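Local coordinates for carboxymuconolactone decarboxylase family protein (Thermotoga maritima, PDB 1VKE) that is of uncertain function but may, like members of the AhpD-like clan, act as a peroxiredoxin-type oxidoreductase in an antioxidative response, at residues L79-C82 against V83-G86; L121-M124 against E125-G128. One frame throughout, in Å; residues are numbered along the deposited sequence.

Interaction 1 (L79-C82 against V83-G86)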
# COMPACT_ATOMS: atom_id res chain seq x y z
N LEU E 79 17.57 -8.01 -6.48
CA LEU E 79 17.89 -9.09 -7.41
C LEU E 79 19.36 -9.03 -7.75
O LEU E 79 20.05 -10.06 -7.80
CB LEU E 79 17.09 -9.00 -8.73
CG LEU E 79 15.68 -9.61 -8.68
CD1 LEU E 79 14.89 -9.26 -9.96
CD2 LEU E 79 15.72 -11.13 -8.46
N VAL E 80 19.88 -7.84 -8.05
CA VAL E 80 21.34 -7.76 -8.33
C VAL E 80 22.14 -8.35 -7.16
O VAL E 80 23.06 -9.15 -7.34
CB VAL E 80 21.79 -6.31 -8.64
CG1 VAL E 80 23.28 -6.19 -8.79
CG2 VAL E 80 21.10 -5.82 -9.89
N ARG E 81 21.80 -7.91 -5.95
CA ARG E 81 22.58 -8.33 -4.78
C ARG E 81 22.43 -9.84 -4.57
O ARG E 81 23.41 -10.53 -4.22
CB ARG E 81 22.04 -7.62 -3.55
CG ARG E 81 22.31 -6.14 -3.52
CD ARG E 81 23.77 -5.82 -3.27
NE ARG E 81 24.20 -6.42 -1.99
CZ ARG E 81 25.13 -7.37 -1.85
NH1 ARG E 81 25.82 -7.82 -2.89
NH2 ARG E 81 25.40 -7.84 -0.64
N CYS E 82 21.21 -10.37 -4.76
CA CYS E 82 21.01 -11.84 -4.61
C CYS E 82 21.90 -12.62 -5.60
O CYS E 82 22.55 -13.61 -5.26
CB CYS E 82 19.57 -12.24 -4.85
SG CYS E 82 18.44 -11.74 -3.48
N VAL E 83 21.89 -12.18 -6.83
CA VAL E 83 22.76 -12.81 -7.85
C VAL E 83 24.25 -12.71 -7.49
O VAL E 83 25.01 -13.72 -7.52
CB VAL E 83 22.49 -12.19 -9.26
CG1 VAL E 83 23.53 -12.59 -10.29
CG2 VAL E 83 21.09 -12.60 -9.72
N GLN E 84 24.66 -11.51 -7.09
CA GLN E 84 26.06 -11.29 -6.66
C GLN E 84 26.48 -12.20 -5.51
O GLN E 84 27.62 -12.65 -5.46
CB GLN E 84 26.29 -9.83 -6.25
CG GLN E 84 26.25 -8.83 -7.42
CD GLN E 84 26.42 -7.38 -7.00
OE1 GLN E 84 25.98 -6.98 -5.93
NE2 GLN E 84 27.10 -6.59 -7.85
N GLU E 85 25.56 -12.46 -4.60
CA GLU E 85 25.80 -13.29 -3.44
C GLU E 85 25.55 -14.78 -3.69
O GLU E 85 25.56 -15.58 -2.75
CB GLU E 85 24.96 -12.81 -2.26
CG GLU E 85 25.31 -11.43 -1.75
CD GLU E 85 26.72 -11.32 -1.17
OE1 GLU E 85 27.32 -12.35 -0.76
OE2 GLU E 85 27.21 -10.18 -1.12
N GLY E 86 25.35 -15.15 -4.95
CA GLY E 86 25.35 -16.56 -5.34
C GLY E 86 24.01 -17.25 -5.17
O GLY E 86 23.94 -18.48 -5.16

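Interaction 2 (L121-M124 against E125-G128)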
# COMPACT_ATOMS: atom_id res chain seq x y z
N LEU E 121 20.20 -10.45 -16.04
CA LEU E 121 21.39 -10.67 -15.21
C LEU E 121 22.07 -12.02 -15.54
O LEU E 121 23.28 -12.10 -15.60
CB LEU E 121 21.03 -10.66 -13.72
CG LEU E 121 20.46 -9.32 -13.23
CD1 LEU E 121 20.01 -9.43 -11.79
CD2 LEU E 121 21.46 -8.20 -13.40
N ARG E 122 21.27 -13.06 -15.72
CA ARG E 122 21.83 -14.40 -16.07
C ARG E 122 22.52 -14.38 -17.43
O ARG E 122 23.54 -15.05 -17.62
CB ARG E 122 20.77 -15.51 -16.01
CG ARG E 122 20.24 -15.80 -14.58
CD ARG E 122 21.31 -16.10 -13.57
NE ARG E 122 20.71 -16.45 -12.28
CZ ARG E 122 21.34 -16.48 -11.12
NH1 ARG E 122 22.63 -16.19 -11.05
NH2 ARG E 122 20.66 -16.80 -10.03
N GLU E 123 21.99 -13.57 -18.36
CA GLU E 123 22.63 -13.43 -19.68
C GLU E 123 23.99 -12.68 -19.55
O GLU E 123 24.98 -13.10 -20.15
CB GLU E 123 21.65 -12.77 -20.65
CG GLU E 123 22.18 -12.46 -22.05
CD GLU E 123 22.26 -13.68 -22.95
OE1 GLU E 123 21.79 -14.78 -22.54
OE2 GLU E 123 22.80 -13.53 -24.10
N MET E 124 24.03 -11.62 -18.73
CA MET E 124 25.30 -10.96 -18.39
C MET E 124 26.28 -11.99 -17.81
O MET E 124 27.44 -12.06 -18.19
CB MET E 124 25.11 -9.82 -17.40
CG MET E 124 24.38 -8.70 -18.02
SD MET E 124 24.07 -7.33 -16.88
CE MET E 124 25.69 -6.62 -16.69
N GLU E 125 25.84 -12.76 -16.83
CA GLU E 125 26.70 -13.77 -16.23
C GLU E 125 27.22 -14.78 -17.26
O GLU E 125 28.42 -15.10 -17.32
CB GLU E 125 25.86 -14.51 -15.22
CG GLU E 125 26.54 -15.42 -14.25
CD GLU E 125 25.63 -15.54 -13.03
OE1 GLU E 125 24.51 -16.01 -13.22
OE2 GLU E 125 25.98 -15.08 -11.92
N LYS E 126 26.32 -15.31 -18.07
CA LYS E 126 26.73 -16.22 -19.16
C LYS E 126 27.84 -15.61 -20.03
O LYS E 126 28.79 -16.28 -20.47
CB LYS E 126 25.49 -16.54 -20.02
CG LYS E 126 25.76 -17.49 -21.20
CD LYS E 126 24.53 -17.62 -22.08
CE LYS E 126 24.35 -16.35 -22.91
NZ LYS E 126 23.27 -16.46 -23.94
N ASN E 127 27.64 -14.33 -20.35
CA ASN E 127 28.53 -13.54 -21.25
C ASN E 127 29.78 -12.99 -20.59
O ASN E 127 30.62 -12.37 -21.25
CB ASN E 127 27.76 -12.39 -21.92
CG ASN E 127 26.82 -12.86 -23.00
OD1 ASN E 127 27.11 -13.80 -23.74
ND2 ASN E 127 25.69 -12.18 -23.14
N GLY E 128 29.94 -13.25 -19.31
CA GLY E 128 31.16 -12.85 -18.59
C GLY E 128 31.19 -11.35 -18.34
O GLY E 128 32.26 -10.77 -18.17

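Interaction 1 (L79-C82 against V83-G86)
R81 reaches both Q84 and E85 with its guanidinium group, one turn before helix 72-84 ends. CB of R81 points away from residues 83-86, and the chain must fold back to meet them. CG lies anti to the carbonyl carbon (chi1 -69°), and two further bends, at chi2 and chi3, swing the tip round to the C-terminal side. On the way CD passes 3.6 Å from OE1 of Q84. NE turns to E59 of helix 55-68 in a salt bridge. NH1 gives a hydrogen bond to Q84 OE1 at 3.2 Å. It gives a longer one, 3.3 Å, to E85 OE2. NH2 forms the shorter arm of the salt bridge, 3.0 Å to the same E85 OE2. Both acceptor oxygens sit at the guanidinium edge and close to its plane. The carboxylate of E85 stands almost upright to that plane, at 87°. NH1 and NH2 both converge on the one oxygen OE2, on its anti side. The amide of Q84 is turned by 61° from the guanidinium plane. Its NE2 is held by the backbone O of I131, and its CD packs on CG1 of V80 at 3.8 Å. Beneath these side chains the helical bonds run on to E85 N, which meets R81 O at 2.9 Å. G86, with positive phi, is the C' residue of a Schellman motif, and its N bonds to V83 O. In this conformer the guanidinium is bonded at all three nitrogens, to two carboxylates and an amide oxygen. It links the helix end to helix 55-68, and its charge probably favours the ionised form of E85.

Interaction 2 (L121-M124 against E125-G128)
R122 and E125 run side by side and point the same way near the end of helix 108-127. Their guanidinium and carboxylate planes are only 23° apart. NH1 of R122 meets OE1 of E125 at 2.9 Å, on the syn lone pair and near the guanidinium plane. The rest of the arginine head is held by helix 89-103 and the turn before it: NE pairs with D89, and NH2 bonds to A87 O. E123 and K126 form a second pair that lies side by side. CG of E123 is anti to the backbone N (chi1 176°), and a bend at chi2 brings the carboxylate beside the lysine tip. NZ of K126 lies 2.6 Å from OE1 of E123, tilted out of the carboxylate plane on the syn side. N127 crosses E123 instead, with its amide at 90° to the carboxylate; ND2 makes a weak bond of 3.3 Å to OE2. G128, with positive phi, follows in a Schellman motif; its N bonds to E125 O. The two ion pairs thus differ in kind: that of E123 and K126 lies on the exposed surface, while R122 spends NH1 on E125 within the helix, and NE and NH2 on D89 and A87 O outside it.

Both interactions are local, within single helices, so neither encloses a long loop. Along the chain they come in series, without nesting or crossing. Interaction 1 falls at the end of helix 72-84. Helix 89-103 follows, and interaction 2 then lies at the end of helix 108-127. Each has a glycine in a Schellman motif. In space the two ends touch. V83 of interaction 1 packs with CG2 on CD1 of L121, 3.9 Å away, and with CG1 against R122 and E125. The C-terminal segment also joins them, since I131 touches V80, V83 and M124. Interaction 1 joins helix 72-84 to helices 55-68 and 108-127, and both interactions meet the C-terminal tail.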